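Local coordinates for response regulator receiver domain protein (CheY-like) (Methylobacillus flagellatus KT, PDB 3I42), which probably acts as a phosphorylation-dependent switch in two-component signalling, as CheY-like receiver domains do, although its own pathway is unknown, at residues I8-D11 and A15-T18; T18-L23 and F28-V33; E24-Q29 and I107-L112; L65-R70 and G92-E97; F99-E104 and E113-S118. All coordinates share one frame; numbering follows the deposited sequence.

Contact 1 (I8-D11 and A15-T18)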
# COMPACT_ATOMS: atom_id res chain seq x y z
N ILE A 8 1.36 -14.53 -14.04
CA ILE A 8 0.06 -13.94 -14.12
C ILE A 8 -0.97 -14.93 -13.61
O ILE A 8 -1.01 -16.08 -14.06
CB ILE A 8 -0.28 -13.59 -15.58
CG1 ILE A 8 0.68 -12.54 -16.11
CG2 ILE A 8 -1.72 -13.11 -15.71
CD1 ILE A 8 0.79 -12.64 -17.68
N VAL A 9 -1.83 -14.47 -12.70
CA VAL A 9 -2.91 -15.31 -12.17
C VAL A 9 -4.26 -14.75 -12.57
O VAL A 9 -4.72 -13.71 -12.06
CB VAL A 9 -2.83 -15.46 -10.61
CG1 VAL A 9 -3.92 -16.43 -10.14
CG2 VAL A 9 -1.43 -15.95 -10.17
N GLU A 10 -4.92 -15.46 -13.46
CA GLU A 10 -6.06 -14.91 -14.16
C GLU A 10 -6.75 -16.08 -14.82
O GLU A 10 -6.09 -16.87 -15.52
CB GLU A 10 -5.56 -13.89 -15.21
CG GLU A 10 -6.53 -13.59 -16.34
CD GLU A 10 -7.89 -13.12 -15.85
OE1 GLU A 10 -7.93 -12.16 -15.04
OE2 GLU A 10 -8.92 -13.69 -16.28
N ASP A 11 -8.06 -16.19 -14.60
CA ASP A 11 -8.81 -17.37 -15.08
C ASP A 11 -9.31 -17.33 -16.51
O ASP A 11 -9.63 -18.39 -17.07
CB ASP A 11 -9.97 -17.70 -14.15
CG ASP A 11 -10.86 -16.52 -13.90
OD1 ASP A 11 -10.34 -15.43 -13.58
OD2 ASP A 11 -12.10 -16.70 -14.02
N ALA A 15 -7.85 -13.01 -21.71
CA ALA A 15 -7.27 -11.92 -20.89
C ALA A 15 -5.83 -12.24 -20.46
O ALA A 15 -4.97 -11.36 -20.43
CB ALA A 15 -8.13 -11.63 -19.66
N ALA A 16 -5.59 -13.50 -20.13
CA ALA A 16 -4.27 -13.93 -19.68
C ALA A 16 -3.20 -13.79 -20.77
O ALA A 16 -2.11 -13.28 -20.51
CB ALA A 16 -4.33 -15.38 -19.15
N GLU A 17 -3.52 -14.25 -21.97
CA GLU A 17 -2.62 -14.16 -23.11
C GLU A 17 -2.29 -12.71 -23.50
O GLU A 17 -1.14 -12.40 -23.80
CB GLU A 17 -3.24 -14.91 -24.29
CG GLU A 17 -3.49 -16.43 -24.01
CD GLU A 17 -4.31 -17.13 -25.13
OE1 GLU A 17 -5.06 -16.42 -25.85
OE2 GLU A 17 -4.21 -18.39 -25.29
N THR A 18 -3.29 -11.83 -23.48
CA THR A 18 -3.09 -10.40 -23.78
C THR A 18 -2.13 -9.83 -22.76
O THR A 18 -1.09 -9.27 -23.10
CB THR A 18 -4.44 -9.65 -23.73
OG1 THR A 18 -5.28 -10.14 -24.78
CG2 THR A 18 -4.27 -8.14 -23.92
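Just past the end of strand 4-9 the backbone of E10 comes within 5.9 Å (CA to CA) of A16, on the first turn of helix 13-25, as the chain passes from first strand to first helix of the receiver domain's beta-alpha-beta unit. E10 and A16 carry most of the contact. E10 CG stands anti to the backbone N (chi1 159°) and lies against A16, 3.9 Å from A16 N and 4.0 Å from A16 CB. A bend at chi2 (55°) then turns the carboxylate along the helix toward A15, where E10 OE2 comes 4.0 Å from A15 CB. The stem thus rests on A16 and the carboxylate lies beside the methyl of A15, while OE2 accepts a hydrogen bond from the backbone N of Y12. E10 OE1 lies close to OD2 of D54, the predicted phosphorylation site; in receiver domains, acidic residues here usually help to bind a magnesium ion, and the nearness of two carboxylates is consistent with such a site. I8, within the strand, is buried against the helix and also touches F19, K20 and L23. I8 CD1 ends 4.1 Å from A16 O, the carbonyl oxygen of the same alanine.

Contact 2 (T18-L23 and F28-V33)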
# COMPACT_ATOMS: atom_id res chain seq x y z
N THR A 18 -3.29 -11.83 -23.48
CA THR A 18 -3.09 -10.40 -23.78
C THR A 18 -2.13 -9.83 -22.76
O THR A 18 -1.09 -9.27 -23.10
CB THR A 18 -4.44 -9.65 -23.73
OG1 THR A 18 -5.28 -10.14 -24.78
CG2 THR A 18 -4.27 -8.14 -23.92
N PHE A 19 -2.46 -10.03 -21.48
CA PHE A 19 -1.61 -9.59 -20.39
C PHE A 19 -0.18 -10.08 -20.61
O PHE A 19 0.75 -9.32 -20.51
CB PHE A 19 -2.15 -10.17 -19.08
CG PHE A 19 -1.73 -9.44 -17.85
CD1 PHE A 19 -2.57 -9.37 -16.75
CD2 PHE A 19 -0.50 -8.79 -17.79
CE1 PHE A 19 -2.18 -8.69 -15.62
CE2 PHE A 19 -0.10 -8.11 -16.64
CZ PHE A 19 -0.94 -8.05 -15.58
N LYS A 20 -0.04 -11.36 -20.90
CA LYS A 20 1.26 -11.96 -21.16
C LYS A 20 2.00 -11.31 -22.37
O LYS A 20 3.24 -11.14 -22.34
CB LYS A 20 1.03 -13.45 -21.37
CG LYS A 20 2.23 -14.27 -21.76
CD LYS A 20 1.67 -15.60 -22.25
CE LYS A 20 2.66 -16.74 -22.18
NZ LYS A 20 3.75 -16.61 -23.18
N GLU A 21 1.25 -10.95 -23.41
CA GLU A 21 1.80 -10.22 -24.58
C GLU A 21 2.35 -8.86 -24.18
O GLU A 21 3.45 -8.48 -24.56
CB GLU A 21 0.69 -9.96 -25.59
CG GLU A 21 0.27 -11.13 -26.46
CD GLU A 21 -0.58 -10.66 -27.66
OE1 GLU A 21 -1.83 -10.89 -27.67
OE2 GLU A 21 0.02 -10.02 -28.59
N LEU A 22 1.58 -8.13 -23.39
CA LEU A 22 2.02 -6.83 -22.95
C LEU A 22 3.31 -6.91 -22.15
O LEU A 22 4.22 -6.10 -22.40
CB LEU A 22 0.94 -6.15 -22.12
CG LEU A 22 -0.44 -5.83 -22.71
CD1 LEU A 22 -1.32 -5.16 -21.64
CD2 LEU A 22 -0.37 -4.98 -24.00
N LEU A 23 3.36 -7.83 -21.18
CA LEU A 23 4.55 -7.97 -20.33
C LEU A 23 5.75 -8.28 -21.21
O LEU A 23 6.85 -7.73 -21.01
CB LEU A 23 4.36 -9.07 -19.27
CG LEU A 23 3.37 -8.80 -18.13
CD1 LEU A 23 3.23 -9.99 -17.23
CD2 LEU A 23 3.85 -7.63 -17.30
N PHE A 28 9.65 -8.77 -20.29
CA PHE A 28 9.50 -9.78 -19.25
C PHE A 28 9.31 -11.11 -19.91
O PHE A 28 8.78 -11.17 -21.01
CB PHE A 28 8.27 -9.48 -18.40
CG PHE A 28 8.56 -8.60 -17.25
CD1 PHE A 28 9.31 -7.42 -17.43
CD2 PHE A 28 8.14 -8.94 -15.97
CE1 PHE A 28 9.63 -6.59 -16.33
CE2 PHE A 28 8.43 -8.14 -14.88
CZ PHE A 28 9.17 -6.96 -15.04
N GLN A 29 9.74 -12.18 -19.26
CA GLN A 29 9.18 -13.49 -19.59
C GLN A 29 8.01 -13.72 -18.63
O GLN A 29 8.14 -13.42 -17.44
CB GLN A 29 10.22 -14.60 -19.45
CG GLN A 29 9.83 -15.88 -20.21
CD GLN A 29 10.10 -17.17 -19.42
OE1 GLN A 29 11.27 -17.53 -19.18
NE2 GLN A 29 9.02 -17.86 -19.01
N ALA A 30 6.91 -14.26 -19.12
CA ALA A 30 5.69 -14.36 -18.33
C ALA A 30 4.95 -15.66 -18.55
O ALA A 30 4.76 -16.05 -19.69
CB ALA A 30 4.76 -13.20 -18.65
N ASP A 31 4.57 -16.34 -17.45
CA ASP A 31 3.63 -17.48 -17.49
C ASP A 31 2.32 -17.03 -16.89
O ASP A 31 2.25 -16.08 -16.13
CB ASP A 31 4.11 -18.66 -16.63
CG ASP A 31 5.58 -19.01 -16.84
OD1 ASP A 31 6.10 -18.72 -17.93
OD2 ASP A 31 6.20 -19.58 -15.91
N TYR A 32 1.28 -17.77 -17.21
CA TYR A 32 0.03 -17.54 -16.56
C TYR A 32 -0.53 -18.86 -16.04
O TYR A 32 -0.27 -19.93 -16.61
CB TYR A 32 -0.94 -16.82 -17.49
CG TYR A 32 -1.58 -17.62 -18.63
CD1 TYR A 32 -2.72 -18.39 -18.40
CD2 TYR A 32 -1.08 -17.53 -19.95
CE1 TYR A 32 -3.32 -19.11 -19.44
CE2 TYR A 32 -1.66 -18.24 -21.00
CZ TYR A 32 -2.78 -19.03 -20.74
OH TYR A 32 -3.39 -19.73 -21.76
N VAL A 33 -1.30 -18.77 -14.97
CA VAL A 33 -2.06 -19.89 -14.48
C VAL A 33 -3.45 -19.37 -14.26
O VAL A 33 -3.64 -18.16 -14.18
CB VAL A 33 -1.46 -20.45 -13.16
CG1 VAL A 33 -0.18 -21.15 -13.44
CG2 VAL A 33 -1.25 -19.32 -12.18
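K20 and Y32 meet at about a right angle, the aliphatic part of the lysine arriving at the edge of the ring, near its plane, with K20 CD 4.1 Å from Y32 CD2. Because K20 CG is anti to the backbone N (chi1 176°), the chain runs out from the helix across strand 28-33, and its CE lies 3.3 Å from A30 O. L23 meets A30 from a different direction: its CD1 sits 3.8 Å from A30 CB, so the small methyl lies against both a leucine branch and the lysine stem. F28 faces L23 through its CB, 4.0 Å from L23 CB, before its ring leads away to L116 of helix 109-119. A backbone bond of 3.1 Å from F28 N to L23 O, with an N-H...O angle of 156°, ties the start of the strand to the last turns of the helix. Segments 18-23 and 28-33 run nearly antiparallel (165°), as the returning half of a beta-alpha-beta crossover in the receiver fold requires. The chemistry is therefore graded, from leucine, alanine and phenylalanine carbons in the buried part to a lysine at the margin whose methylenes pack while its ammonium has a weak, long pairing with E24.

Contact 3 (E24-Q29 and I107-L112)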
# COMPACT_ATOMS: atom_id res chain seq x y z
N GLU A 24 5.56 -9.17 -22.17
CA GLU A 24 6.62 -9.55 -23.09
C GLU A 24 7.10 -8.38 -23.97
O GLU A 24 8.30 -8.18 -24.14
CB GLU A 24 6.16 -10.71 -23.95
CG GLU A 24 6.14 -12.00 -23.17
CD GLU A 24 5.64 -13.18 -24.01
OE1 GLU A 24 4.92 -12.93 -25.02
OE2 GLU A 24 5.97 -14.34 -23.66
N MET A 25 6.18 -7.58 -24.47
CA MET A 25 6.55 -6.37 -25.19
C MET A 25 7.40 -5.43 -24.33
O MET A 25 8.14 -4.61 -24.86
CB MET A 25 5.31 -5.64 -25.66
CG MET A 25 4.71 -6.14 -26.96
SD MET A 25 3.39 -5.01 -27.45
CE MET A 25 4.10 -3.50 -26.94
N LEU A 26 7.27 -5.53 -23.01
CA LEU A 26 8.01 -4.63 -22.12
C LEU A 26 9.27 -5.29 -21.60
O LEU A 26 9.97 -4.69 -20.80
CB LEU A 26 7.14 -4.15 -20.97
CG LEU A 26 6.11 -3.04 -21.24
CD1 LEU A 26 4.94 -3.09 -20.23
CD2 LEU A 26 6.77 -1.66 -21.25
N GLY A 27 9.56 -6.51 -22.06
CA GLY A 27 10.82 -7.20 -21.73
C GLY A 27 10.83 -8.22 -20.59
O GLY A 27 11.89 -8.51 -19.99
N PHE A 28 9.65 -8.77 -20.29
CA PHE A 28 9.50 -9.78 -19.25
C PHE A 28 9.31 -11.11 -19.91
O PHE A 28 8.78 -11.17 -21.01
CB PHE A 28 8.27 -9.48 -18.40
CG PHE A 28 8.56 -8.60 -17.25
CD1 PHE A 28 9.31 -7.42 -17.43
CD2 PHE A 28 8.14 -8.94 -15.97
CE1 PHE A 28 9.63 -6.59 -16.33
CE2 PHE A 28 8.43 -8.14 -14.88
CZ PHE A 28 9.17 -6.96 -15.04
N GLN A 29 9.74 -12.18 -19.26
CA GLN A 29 9.18 -13.49 -19.59
C GLN A 29 8.01 -13.72 -18.63
O GLN A 29 8.14 -13.42 -17.44
CB GLN A 29 10.22 -14.60 -19.45
CG GLN A 29 9.83 -15.88 -20.21
CD GLN A 29 10.10 -17.17 -19.42
OE1 GLN A 29 11.27 -17.53 -19.18
NE2 GLN A 29 9.02 -17.86 -19.01
N ILE A 107 -5.99 -3.31 -18.30
CA ILE A 107 -4.54 -3.14 -18.21
C ILE A 107 -3.97 -2.68 -19.55
O ILE A 107 -4.42 -3.09 -20.62
CB ILE A 107 -3.83 -4.48 -17.75
CG1 ILE A 107 -4.34 -4.95 -16.37
CG2 ILE A 107 -2.33 -4.32 -17.68
CD1 ILE A 107 -4.34 -3.88 -15.28
N ASP A 108 -2.96 -1.82 -19.50
CA ASP A 108 -2.24 -1.44 -20.71
C ASP A 108 -0.77 -1.16 -20.41
O ASP A 108 -0.39 -1.04 -19.24
CB ASP A 108 -2.94 -0.25 -21.41
CG ASP A 108 -2.96 1.02 -20.57
OD1 ASP A 108 -2.26 1.11 -19.54
OD2 ASP A 108 -3.69 1.96 -20.97
N ILE A 109 0.04 -1.05 -21.45
CA ILE A 109 1.48 -0.87 -21.32
C ILE A 109 1.89 0.33 -20.47
O ILE A 109 2.94 0.30 -19.81
CB ILE A 109 2.15 -0.85 -22.72
CG1 ILE A 109 2.60 -2.26 -23.08
CG2 ILE A 109 3.34 0.11 -22.79
CD1 ILE A 109 2.26 -2.64 -24.48
N ALA A 110 1.06 1.38 -20.47
CA ALA A 110 1.40 2.62 -19.76
C ALA A 110 1.30 2.46 -18.25
O ALA A 110 2.05 3.07 -17.49
CB ALA A 110 0.50 3.76 -20.20
N SER A 111 0.33 1.67 -17.83
CA SER A 111 0.11 1.47 -16.41
C SER A 111 1.11 0.42 -15.89
O SER A 111 1.60 0.53 -14.76
CB SER A 111 -1.35 1.10 -16.15
OG SER A 111 -1.73 -0.05 -16.88
N LEU A 112 1.45 -0.55 -16.75
CA LEU A 112 2.46 -1.57 -16.44
C LEU A 112 3.88 -1.07 -16.35
O LEU A 112 4.63 -1.47 -15.46
CB LEU A 112 2.43 -2.73 -17.45
CG LEU A 112 1.41 -3.83 -17.25
CD1 LEU A 112 1.50 -4.77 -18.45
CD2 LEU A 112 1.67 -4.57 -15.94
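The end of helix 13-25 and the start of helix 109-119, the first and last helices of the receiver domain, lie side by side on one face of the parallel sheet and meet here through apolar side chains. L26, just past the end of helix 13-25, is the main contributor. Its CD1 touches two residues one turn apart on helix 109-119, 3.8 Å from I109 CG1 and 3.8 Å from L112 CB. L26 and I109 lie alongside one another, pointing opposite ways, which also brings L26 CD2 to 4.2 Å from I109 CG2. M25 adds its thioether from the side, crossing I109 at about a right angle with SD 4.0 Å from I109 CD1. Replacing I109 by an alanine would probably strip L26 CG and CD1 of the branch they lie against, open a gap beside it and leave M25 SD without its neighbour.

Both segments are shaped by helix ends. G27, with positive phi (98°), closes helix 13-25 in a Schellman motif, turning the chain toward strand 28-33; these backbone angles would press a beta carbon against the preceding carbonyl oxygen. On the other side D108 is the N-cap of helix 109-119, its OD1 accepting from S111 N at 3.2 Å, which fixes the first turn on which I109 and L112 are carried. Around this junction L22 of helix 13-25 reaches I109, L112 packs on F19 and L23, and L26 continues onto E113 and L116, so the two helices adjoin over several turns beside the sheet.

Contact 4 (L65-R70 and G92-E97)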
# COMPACT_ATOMS: atom_id res chain seq x y z
N LEU A 65 -5.26 -15.35 -1.56
CA LEU A 65 -4.14 -15.99 -2.28
C LEU A 65 -2.78 -15.34 -1.99
O LEU A 65 -1.79 -16.03 -1.82
CB LEU A 65 -4.39 -16.06 -3.80
CG LEU A 65 -3.25 -16.72 -4.59
CD1 LEU A 65 -3.09 -18.22 -4.23
CD2 LEU A 65 -3.53 -16.59 -6.07
N VAL A 66 -2.71 -14.01 -1.95
CA VAL A 66 -1.39 -13.38 -1.78
C VAL A 66 -0.81 -13.71 -0.38
O VAL A 66 0.39 -13.89 -0.23
CB VAL A 66 -1.42 -11.87 -2.06
CG1 VAL A 66 -2.12 -11.15 -0.97
CG2 VAL A 66 0.01 -11.32 -2.21
N LYS A 67 -1.67 -13.83 0.62
CA LYS A 67 -1.24 -14.26 1.96
C LYS A 67 -0.62 -15.64 1.93
O LYS A 67 0.38 -15.84 2.62
CB LYS A 67 -2.40 -14.31 2.93
CG LYS A 67 -2.97 -12.99 3.28
CD LYS A 67 -4.18 -13.19 4.20
CE LYS A 67 -4.76 -11.85 4.60
NZ LYS A 67 -6.25 -11.96 4.75
N GLN A 68 -1.17 -16.57 1.14
CA GLN A 68 -0.55 -17.90 0.98
C GLN A 68 0.79 -17.86 0.27
O GLN A 68 1.76 -18.49 0.71
CB GLN A 68 -1.43 -18.92 0.22
CG GLN A 68 -2.95 -18.95 0.49
CD GLN A 68 -3.33 -18.93 1.97
OE1 GLN A 68 -2.88 -19.79 2.72
NE2 GLN A 68 -4.18 -17.97 2.38
N LEU A 69 0.84 -17.15 -0.85
CA LEU A 69 2.07 -17.08 -1.67
C LEU A 69 3.23 -16.44 -0.94
O LEU A 69 4.37 -16.91 -1.04
CB LEU A 69 1.80 -16.33 -2.99
CG LEU A 69 0.72 -16.87 -3.93
CD1 LEU A 69 0.54 -15.94 -5.16
CD2 LEU A 69 1.04 -18.29 -4.39
N ARG A 70 2.95 -15.38 -0.18
CA ARG A 70 3.96 -14.75 0.66
C ARG A 70 4.57 -15.70 1.70
O ARG A 70 5.72 -15.54 2.10
CB ARG A 70 3.38 -13.56 1.39
CG ARG A 70 3.27 -12.29 0.55
CD ARG A 70 3.06 -11.06 1.44
NE ARG A 70 2.92 -9.85 0.64
CZ ARG A 70 3.93 -9.23 0.04
NH1 ARG A 70 5.18 -9.69 0.14
NH2 ARG A 70 3.68 -8.14 -0.68
N GLY A 92 -9.14 -2.93 0.49
CA GLY A 92 -9.20 -2.40 1.83
C GLY A 92 -7.83 -2.29 2.46
O GLY A 92 -6.80 -2.28 1.78
N LYS A 93 -7.83 -2.22 3.78
CA LYS A 93 -6.62 -2.09 4.59
C LYS A 93 -5.55 -3.17 4.37
O LYS A 93 -4.37 -2.85 4.22
CB LYS A 93 -7.04 -2.06 6.06
CG LYS A 93 -5.92 -1.87 7.00
CD LYS A 93 -6.43 -1.79 8.40
CE LYS A 93 -5.27 -1.60 9.34
NZ LYS A 93 -4.33 -2.75 9.24
N GLU A 94 -5.97 -4.44 4.40
CA GLU A 94 -5.07 -5.59 4.21
C GLU A 94 -4.52 -5.68 2.78
O GLU A 94 -3.38 -6.06 2.59
CB GLU A 94 -5.77 -6.91 4.58
CG GLU A 94 -5.62 -7.32 6.06
CD GLU A 94 -5.57 -8.85 6.25
OE1 GLU A 94 -6.56 -9.53 5.83
OE2 GLU A 94 -4.55 -9.36 6.80
N ALA A 95 -5.33 -5.32 1.79
CA ALA A 95 -4.88 -5.28 0.39
C ALA A 95 -3.78 -4.23 0.19
O ALA A 95 -2.75 -4.50 -0.41
CB ALA A 95 -6.05 -5.04 -0.55
N CYS A 96 -4.00 -3.03 0.71
CA CYS A 96 -2.94 -2.02 0.80
C CYS A 96 -1.66 -2.58 1.44
O CYS A 96 -0.55 -2.34 0.95
CB CYS A 96 -3.44 -0.82 1.60
SG CYS A 96 -4.73 0.17 0.76
N GLU A 97 -1.81 -3.38 2.50
CA GLU A 97 -0.63 -3.86 3.22
C GLU A 97 0.09 -4.99 2.51
O GLU A 97 1.32 -5.04 2.53
CB GLU A 97 -1.00 -4.25 4.64
CG GLU A 97 -1.49 -3.05 5.45
CD GLU A 97 -2.03 -3.42 6.81
OE1 GLU A 97 -2.49 -4.56 6.95
OE2 GLU A 97 -1.99 -2.56 7.73
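Electrostatics account for the meeting of K67 and E94: K67 NZ gives E94 OE1 a salt-bridging hydrogen bond of 2.7 Å. The ammonium comes to OE1 on the syn side, 29° out of the carboxylate plane, and the two side chains cross at about a right angle. The lysine stem, extended to chi3 and then turned at chi4 (146°), spans the gap between backbones that stay 9.7 Å apart (CA of K67 to CA of E94); E94 answers with a bend at chi2 (-147°). Beyond the bridge, K67 CE passes 3.3 Å from E94 OE2, a close approach to the carboxylate. The bridge lies at the surface of the alpha/beta receiver fold, joining helix 62-71 to the first turn of helix 93-98, for which G92 is the N-cap. A second salt bridge runs along the same helix, one turn on, from K93 NZ to E97 OE2 at 2.8 Å, the ammonium lying above the carboxylate plane. Further ionic and covalent links surround the pair: R70, on the turn after K67, forms a salt bridge with D100, and C96, covered by the second subunit, makes a disulfide with C96 of that subunit. Y102 of that subunit also packs against C96 and E97.

Contact 5 (F99-E104 and E113-S118)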
# COMPACT_ATOMS: atom_id res chain seq x y z
N PHE A 99 -0.16 -6.17 -0.88
CA PHE A 99 0.35 -6.04 -2.26
C PHE A 99 1.35 -4.90 -2.33
O PHE A 99 1.30 -3.97 -1.54
CB PHE A 99 -0.77 -5.77 -3.23
CG PHE A 99 -1.66 -6.93 -3.47
CD1 PHE A 99 -1.32 -7.88 -4.43
CD2 PHE A 99 -2.85 -7.05 -2.77
CE1 PHE A 99 -2.16 -8.97 -4.67
CE2 PHE A 99 -3.70 -8.14 -3.00
CZ PHE A 99 -3.35 -9.11 -3.95
N ASP A 100 2.26 -4.99 -3.28
CA ASP A 100 3.27 -3.96 -3.45
C ASP A 100 2.84 -2.91 -4.49
O ASP A 100 3.23 -1.75 -4.39
CB ASP A 100 4.59 -4.63 -3.87
CG ASP A 100 5.06 -5.68 -2.87
OD1 ASP A 100 5.39 -5.30 -1.72
OD2 ASP A 100 5.09 -6.88 -3.22
N PHE A 101 2.06 -3.35 -5.48
CA PHE A 101 1.60 -2.48 -6.57
C PHE A 101 0.17 -2.83 -6.89
O PHE A 101 -0.31 -3.91 -6.59
CB PHE A 101 2.47 -2.63 -7.85
CG PHE A 101 3.95 -2.47 -7.61
CD1 PHE A 101 4.55 -1.22 -7.62
CD2 PHE A 101 4.75 -3.58 -7.38
CE1 PHE A 101 5.91 -1.09 -7.38
CE2 PHE A 101 6.13 -3.45 -7.17
CZ PHE A 101 6.70 -2.22 -7.16
N TYR A 102 -0.52 -1.90 -7.52
CA TYR A 102 -1.93 -2.05 -7.73
C TYR A 102 -2.21 -1.58 -9.16
O TYR A 102 -1.68 -0.57 -9.57
CB TYR A 102 -2.72 -1.24 -6.67
CG TYR A 102 -2.10 -1.27 -5.27
CD1 TYR A 102 -2.53 -2.19 -4.28
CD2 TYR A 102 -1.07 -0.39 -4.94
CE1 TYR A 102 -1.93 -2.21 -2.97
CE2 TYR A 102 -0.47 -0.41 -3.67
CZ TYR A 102 -0.90 -1.32 -2.70
OH TYR A 102 -0.28 -1.29 -1.47
N LEU A 103 -3.02 -2.35 -9.89
CA LEU A 103 -3.43 -2.08 -11.27
C LEU A 103 -4.94 -2.10 -11.33
O LEU A 103 -5.60 -2.88 -10.64
CB LEU A 103 -2.92 -3.20 -12.19
CG LEU A 103 -1.47 -3.10 -12.62
CD1 LEU A 103 -1.07 -4.36 -13.36
CD2 LEU A 103 -1.29 -1.87 -13.52
N GLU A 104 -5.50 -1.23 -12.14
CA GLU A 104 -6.95 -1.25 -12.34
C GLU A 104 -7.21 -1.69 -13.78
O GLU A 104 -6.55 -1.20 -14.69
CB GLU A 104 -7.48 0.15 -12.09
CG GLU A 104 -8.93 0.25 -11.75
CD GLU A 104 -9.37 1.69 -11.61
OE1 GLU A 104 -8.62 2.49 -11.01
OE2 GLU A 104 -10.46 2.02 -12.12
N GLU A 113 4.25 -0.19 -17.27
CA GLU A 113 5.64 0.24 -17.36
C GLU A 113 6.27 0.76 -16.02
O GLU A 113 7.34 0.30 -15.66
CB GLU A 113 5.84 1.19 -18.56
CG GLU A 113 7.29 1.58 -18.81
CD GLU A 113 7.68 2.82 -18.04
OE1 GLU A 113 6.79 3.68 -17.80
OE2 GLU A 113 8.87 2.95 -17.67
N PRO A 114 5.61 1.67 -15.27
CA PRO A 114 6.24 2.10 -14.00
C PRO A 114 6.44 0.98 -12.96
O PRO A 114 7.42 0.99 -12.22
CB PRO A 114 5.28 3.16 -13.43
CG PRO A 114 4.02 3.02 -14.19
CD PRO A 114 4.32 2.36 -15.50
N ILE A 115 5.53 0.00 -12.94
CA ILE A 115 5.67 -1.17 -12.06
C ILE A 115 6.91 -1.96 -12.42
O ILE A 115 7.71 -2.34 -11.57
CB ILE A 115 4.43 -2.11 -12.15
CG1 ILE A 115 3.17 -1.39 -11.66
CG2 ILE A 115 4.68 -3.38 -11.35
CD1 ILE A 115 1.90 -2.20 -11.80
N LEU A 116 7.09 -2.19 -13.71
CA LEU A 116 8.17 -3.03 -14.20
C LEU A 116 9.47 -2.29 -13.97
O LEU A 116 10.52 -2.90 -13.77
CB LEU A 116 7.92 -3.43 -15.67
CG LEU A 116 6.99 -4.64 -15.97
CD1 LEU A 116 5.82 -4.75 -15.02
CD2 LEU A 116 6.46 -4.72 -17.42
N GLN A 117 9.39 -0.95 -13.94
CA GLN A 117 10.56 -0.10 -13.73
C GLN A 117 11.03 -0.14 -12.27
O GLN A 117 12.24 -0.17 -12.03
CB GLN A 117 10.27 1.34 -14.14
CG GLN A 117 11.46 2.08 -14.71
CD GLN A 117 11.13 3.50 -15.12
OE1 GLN A 117 12.02 4.31 -15.38
NE2 GLN A 117 9.83 3.82 -15.18
N SER A 118 10.08 -0.13 -11.33
CA SER A 118 10.38 -0.28 -9.89
C SER A 118 10.97 -1.64 -9.54
O SER A 118 11.94 -1.71 -8.80
CB SER A 118 9.12 -0.07 -9.06
OG SER A 118 8.54 1.17 -9.40
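One face of the F101 ring is covered by I115, whose CG2 stands over it in a CH-pi contact, 4.2 Å from the ring centroid and 21° off the normal. The methyl is displaced toward the rim, nearest to F101 CG at 3.9 Å. S118, one turn further along the helix, approaches the far end of the ring obliquely, with its CB 3.8 Å from F101 CZ. I115 serves a second residue as well: chi1 (-63°) puts CG1 beside the backbone N and leaves CG2 anti to it, so that CG2 lies on the phenylalanine while the other branch carries CD1 to L103, 3.6 Å from its CG. L103 and F101 lie two residues apart on strand 101-104, so a single isoleucine bridges both. Without the ring, as with an alanine at F101, I115 CG2 and S118 CB would probably lose the surface they rest on, and a gap would open between strand and helix.

The strand is the outermost of the parallel sheet on this side, and segment 113-118 runs back along it, nearly antiparallel (164°), as the last helix of a receiver domain does. On the helix, S118 OG returns to P114 O at 3.0 Å, reaching that oxygen from the face opposite to the one used by S118 N. With its hydroxyl spent on its own helix, S118 offers F101 mainly carbon, and strand and helix meet across this surface by aliphatic and aromatic contact, without hydrogen bonds between them.

Contacts 1 and 2 come first along the chain and together build one beta-alpha-beta unit; they share T18 and helix 13-25, their centres are about 7 Å apart, and strands 4-9 and 28-33 bond side by side. Contact 3, its centre about 8 Å from that of contact 2, joins that helix to helix 109-119, which contact 5 in turn packs on edge strand 101-104; the segments of contacts 3 and 5 alternate in the sequence. Contact 4 lies across the chain's centre from contact 1, their centres about 20 Å apart, yet meets contact 5 through the R70-D100 salt bridge. Both of these touch the second subunit, so the face bearing helix 93-98 and strand 101-104 belongs to the dimer interface.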